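Xaa-Pro dipeptidase (Pyrococcus horikoshii, PDB 1WY2) probably splits dipeptides with a C-terminal proline and a nonpolar N-terminal residue, as a metal-dependent homodimeric peptidase of the M24B family. Local coordinates at residues A52-Y61 and I70-F81. Numbering follows the deposited sequence.
Sequences ATLYVPELEY and IPVEKFKKMDEF
Ile70 sets its CD1 against Leu54 CB, 3.8 Å away, where strand 72-75 is about to pair with strand 51-57. The two strands are parallel and joined through helix 58-67 in a beta-alpha-beta unit of the creatinase/prolidase N-terminal domain. Strand 72-75 lies at one end of that domain's mixed sheet within the chain. Pro71 O takes a nearly straight bond from Leu54 N (2.9 Å, 177°). Val72 lies on the same face as Leu54, and its CG1 reaches both Val56 CG2 and the Tyr61 ring. Val72 O meets the edge of the Tyr61 ring in its plane. Glu73 is gripped through its backbone, N to Leu54 O and O from Val56 N. Its CB packs against Tyr55 CD2 at 3.7 Å. Lys74 bends at chi2 (-72°), which lays CD over one face of the Tyr61 ring, 3.6 Å from its centroid. With an alanine at Tyr61, the Lys74 chain is likely to lose the ring it lies on and be freer to turn, and Val72 CG1 to lose one of its neighbours. Phe75 N bonds to Val56 O (3.1 Å), and Pro57 CA sits over a face of the Phe75 ring in a CH-pi contact. Lys76 passes CG close to the Glu58 carboxylate, but its NZ stays beyond salt-bridge range. Phe81, on helix 78-85, turns its ring edge to the face of Tyr55 in an offset edge-to-face pair, the planes 73° apart and CD1 3.9 Å from Tyr55 CB.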
loop_
_atom_site.group_PDB
_atom_site.type_symbol
_atom_site.label_atom_id
_atom_site.label_comp_id
_atom_site.label_asym_id
_atom_site.label_seq_id
_atom_site.Cartn_x
_atom_site.Cartn_y
_atom_site.Cartn_z
ATOM N N ALA A 52 -22.664 -6.824 16.603
ATOM C CA ALA A 52 -21.499 -6.440 15.813
ATOM C C ALA A 52 -20.512 -7.591 15.947
ATOM O O ALA A 52 -20.133 -7.959 17.058
ATOM C CB ALA A 52 -20.891 -5.147 16.347
ATOM N N THR A 53 -20.105 -8.163 14.819
ATOM C CA THR A 53 -19.182 -9.294 14.829
ATOM C C THR A 53 -18.025 -9.110 13.855
ATOM O O THR A 53 -18.211 -8.626 12.741
ATOM C CB THR A 53 -19.912 -10.600 14.444
ATOM O OG1 THR A 53 -21.059 -10.776 15.285
ATOM C CG2 THR A 53 -18.986 -11.799 14.605
ATOM N N LEU A 54 -16.834 -9.505 14.282
ATOM C CA LEU A 54 -15.653 -9.411 13.430
ATOM C C LEU A 54 -15.312 -10.816 12.945
ATOM O O LEU A 54 -14.948 -11.680 13.740
ATOM C CB LEU A 54 -14.469 -8.834 14.211
ATOM C CG LEU A 54 -13.113 -8.875 13.496
ATOM C CD1 LEU A 54 -13.167 -8.040 12.222
ATOM C CD2 LEU A 54 -12.030 -8.364 14.428
ATOM N N TYR A 55 -15.450 -11.043 11.641
ATOM C CA TYR A 55 -15.138 -12.343 11.052
ATOM C C TYR A 55 -13.740 -12.304 10.459
ATOM O O TYR A 55 -13.403 -11.380 9.719
ATOM C CB TYR A 55 -16.133 -12.698 9.946
ATOM C CG TYR A 55 -17.554 -12.875 10.413
ATOM C CD1 TYR A 55 -18.402 -11.778 10.569
ATOM C CD2 TYR A 55 -18.055 -14.143 10.704
ATOM C CE1 TYR A 55 -19.718 -11.943 11.003
ATOM C CE2 TYR A 55 -19.364 -14.319 11.138
ATOM C CZ TYR A 55 -20.190 -13.217 11.283
ATOM O OH TYR A 55 -21.492 -13.397 11.689
ATOM N N VAL A 56 -12.927 -13.305 10.778
ATOM C CA VAL A 56 -11.564 -13.355 10.261
ATOM C C VAL A 56 -11.138 -14.771 9.893
ATOM O O VAL A 56 -11.717 -15.749 10.371
ATOM C CB VAL A 56 -10.553 -12.810 11.294
ATOM C CG1 VAL A 56 -10.863 -11.358 11.620
ATOM C CG2 VAL A 56 -10.593 -13.656 12.553
ATOM N N PRO A 57 -10.130 -14.894 9.015
ATOM C CA PRO A 57 -9.633 -16.209 8.601
ATOM C C PRO A 57 -8.938 -16.857 9.798
ATOM O O PRO A 57 -8.561 -16.168 10.745
ATOM C CB PRO A 57 -8.646 -15.869 7.484
ATOM C CG PRO A 57 -9.192 -14.593 6.918
ATOM C CD PRO A 57 -9.562 -13.830 8.169
ATOM N N GLU A 58 -8.764 -18.174 9.755
ATOM C CA GLU A 58 -8.114 -18.887 10.851
ATOM C C GLU A 58 -6.746 -18.307 11.209
ATOM O O GLU A 58 -6.395 -18.208 12.384
ATOM C CB GLU A 58 -7.967 -20.369 10.501
ATOM C CG GLU A 58 -9.292 -21.081 10.284
ATOM C CD GLU A 58 -9.123 -22.563 10.011
ATOM O OE1 GLU A 58 -8.499 -22.918 8.988
ATOM O OE2 GLU A 58 -9.615 -23.376 10.823
ATOM N N LEU A 59 -5.978 -17.921 10.195
ATOM C CA LEU A 59 -4.648 -17.359 10.417
ATOM C C LEU A 59 -4.685 -15.937 10.976
ATOM O O LEU A 59 -3.688 -15.217 10.919
ATOM C CB LEU A 59 -3.848 -17.368 9.111
ATOM C CG LEU A 59 -3.489 -18.734 8.516
ATOM C CD1 LEU A 59 -2.813 -18.540 7.162
ATOM C CD2 LEU A 59 -2.572 -19.487 9.471
ATOM N N GLU A 60 -5.833 -15.536 11.517
ATOM C CA GLU A 60 -5.985 -14.197 12.080
ATOM C C GLU A 60 -6.799 -14.214 13.364
ATOM O O GLU A 60 -6.792 -13.246 14.125
ATOM C CB GLU A 60 -6.677 -13.277 11.069
ATOM C CG GLU A 60 -5.855 -12.986 9.834
ATOM C CD GLU A 60 -4.625 -12.162 10.147
ATOM O OE1 GLU A 60 -3.873 -12.537 11.070
ATOM O OE2 GLU A 60 -4.404 -11.142 9.470
ATOM N N TYR A 61 -7.492 -15.322 13.599
ATOM C CA TYR A 61 -8.351 -15.476 14.767
ATOM C C TYR A 61 -7.727 -15.157 16.122
ATOM O O TYR A 61 -8.208 -14.282 16.840
ATOM C CB TYR A 61 -8.925 -16.892 14.808
ATOM C CG TYR A 61 -9.908 -17.100 15.935
ATOM C CD1 TYR A 61 -11.121 -16.410 15.963
ATOM C CD2 TYR A 61 -9.619 -17.968 16.987
ATOM C CE1 TYR A 61 -12.021 -16.578 17.011
ATOM C CE2 TYR A 61 -10.513 -18.144 18.041
ATOM C CZ TYR A 61 -11.711 -17.445 18.047
ATOM O OH TYR A 61 -12.593 -17.609 19.092
ATOM N N ILE A 70 -14.880 -6.263 19.945
ATOM C CA ILE A 70 -16.166 -6.842 19.562
ATOM C C ILE A 70 -15.966 -8.341 19.332
ATOM O O ILE A 70 -14.866 -8.781 19.009
ATOM C CB ILE A 70 -16.744 -6.195 18.274
ATOM C CG1 ILE A 70 -15.827 -6.461 17.082
ATOM C CG2 ILE A 70 -16.919 -4.697 18.481
ATOM C CD1 ILE A 70 -16.427 -6.024 15.756
ATOM N N PRO A 71 -17.027 -9.144 19.506
ATOM C CA PRO A 71 -16.966 -10.599 19.321
ATOM C C PRO A 71 -16.301 -11.012 18.014
ATOM O O PRO A 71 -16.628 -10.484 16.951
ATOM C CB PRO A 71 -18.432 -11.011 19.375
ATOM C CG PRO A 71 -19.001 -10.035 20.350
ATOM C CD PRO A 71 -18.382 -8.728 19.910
ATOM N N VAL A 72 -15.374 -11.963 18.100
ATOM C CA VAL A 72 -14.659 -12.442 16.923
ATOM C C VAL A 72 -15.074 -13.858 16.540
ATOM O O VAL A 72 -15.143 -14.745 17.391
ATOM C CB VAL A 72 -13.132 -12.437 17.158
ATOM C CG1 VAL A 72 -12.408 -12.862 15.886
ATOM C CG2 VAL A 72 -12.676 -11.058 17.601
ATOM N N GLU A 73 -15.361 -14.049 15.256
ATOM C CA GLU A 73 -15.749 -15.348 14.713
ATOM C C GLU A 73 -14.775 -15.698 13.594
ATOM O O GLU A 73 -14.471 -14.860 12.745
ATOM C CB GLU A 73 -17.169 -15.295 14.141
ATOM C CG GLU A 73 -18.276 -15.268 15.181
ATOM C CD GLU A 73 -18.407 -16.584 15.920
ATOM O OE1 GLU A 73 -18.582 -17.624 15.249
ATOM O OE2 GLU A 73 -18.337 -16.580 17.167
ATOM N N LYS A 74 -14.280 -16.930 13.591
ATOM C CA LYS A 74 -13.347 -17.343 12.553
ATOM C C LYS A 74 -14.031 -18.251 11.543
ATOM O O LYS A 74 -15.015 -18.920 11.862
ATOM C CB LYS A 74 -12.137 -18.063 13.161
ATOM C CG LYS A 74 -12.444 -19.396 13.833
ATOM C CD LYS A 74 -13.185 -19.221 15.148
ATOM C CE LYS A 74 -13.347 -20.558 15.866
ATOM N NZ LYS A 74 -13.983 -20.406 17.206
ATOM N N PHE A 75 -13.513 -18.254 10.321
ATOM C CA PHE A 75 -14.054 -19.089 9.258
ATOM C C PHE A 75 -12.904 -19.714 8.479
ATOM O O PHE A 75 -11.824 -19.132 8.380
ATOM C CB PHE A 75 -14.953 -18.261 8.327
ATOM C CG PHE A 75 -14.246 -17.127 7.635
ATOM C CD1 PHE A 75 -13.442 -17.363 6.522
ATOM C CD2 PHE A 75 -14.387 -15.821 8.095
ATOM C CE1 PHE A 75 -12.789 -16.314 5.878
ATOM C CE2 PHE A 75 -13.739 -14.766 7.458
ATOM C CZ PHE A 75 -12.938 -15.013 6.346
ATOM N N LYS A 76 -13.137 -20.907 7.943
ATOM C CA LYS A 76 -12.114 -21.609 7.180
ATOM C C LYS A 76 -12.221 -21.271 5.699
ATOM O O LYS A 76 -11.214 -21.145 5.006
ATOM C CB LYS A 76 -12.255 -23.120 7.378
ATOM C CG LYS A 76 -12.158 -23.565 8.828
ATOM C CD LYS A 76 -12.315 -25.074 8.953
ATOM C CE LYS A 76 -12.222 -25.525 10.401
ATOM N NZ LYS A 76 -12.435 -26.993 10.538
ATOM N N LYS A 77 -13.451 -21.119 5.221
ATOM C CA LYS A 77 -13.693 -20.794 3.822
ATOM C C LYS A 77 -14.700 -19.651 3.721
ATOM O O LYS A 77 -15.605 -19.536 4.548
ATOM C CB LYS A 77 -14.214 -22.030 3.083
ATOM C CG LYS A 77 -14.318 -21.867 1.575
ATOM C CD LYS A 77 -14.718 -23.179 0.900
ATOM C CE LYS A 77 -13.656 -24.256 1.090
ATOM N NZ LYS A 77 -12.344 -23.860 0.496
ATOM N N MET A 78 -14.533 -18.804 2.710
ATOM C CA MET A 78 -15.420 -17.665 2.509
ATOM C C MET A 78 -16.895 -18.039 2.483
ATOM O O MET A 78 -17.746 -17.237 2.869
ATOM C CB MET A 78 -15.055 -16.933 1.217
ATOM C CG MET A 78 -13.857 -16.006 1.349
ATOM S SD MET A 78 -14.158 -14.691 2.552
ATOM C CE MET A 78 -15.128 -13.553 1.576
ATOM N N ASP A 79 -17.203 -19.248 2.024
ATOM C CA ASP A 79 -18.591 -19.692 1.965
ATOM C C ASP A 79 -19.236 -19.593 3.341
ATOM O O ASP A 79 -20.438 -19.352 3.458
ATOM C CB ASP A 79 -18.672 -21.131 1.452
ATOM C CG ASP A 79 -18.148 -21.275 0.036
ATOM O OD1 ASP A 79 -18.639 -20.553 -0.859
ATOM O OD2 ASP A 79 -17.247 -22.110 -0.182
ATOM N N GLU A 80 -18.427 -19.780 4.380
ATOM C CA GLU A 80 -18.907 -19.703 5.754
ATOM C C GLU A 80 -19.290 -18.260 6.068
ATOM O O GLU A 80 -20.263 -18.001 6.780
ATOM C CB GLU A 80 -17.815 -20.166 6.719
ATOM C CG GLU A 80 -17.367 -21.602 6.508
ATOM C CD GLU A 80 -16.195 -21.977 7.393
ATOM O OE1 GLU A 80 -16.316 -21.854 8.631
ATOM O OE2 GLU A 80 -15.152 -22.395 6.850
ATOM N N PHE A 81 -18.514 -17.325 5.529
ATOM C CA PHE A 81 -18.765 -15.905 5.734
ATOM C C PHE A 81 -20.061 -15.497 5.041
ATOM O O PHE A 81 -20.939 -14.887 5.650
ATOM C CB PHE A 81 -17.604 -15.071 5.179
ATOM C CG PHE A 81 -17.847 -13.588 5.230
ATOM C CD1 PHE A 81 -17.941 -12.927 6.452
ATOM C CD2 PHE A 81 -18.017 -12.857 4.059
ATOM C CE1 PHE A 81 -18.204 -11.559 6.505
ATOM C CE2 PHE A 81 -18.281 -11.488 4.103
ATOM C CZ PHE A 81 -18.376 -10.839 5.328
#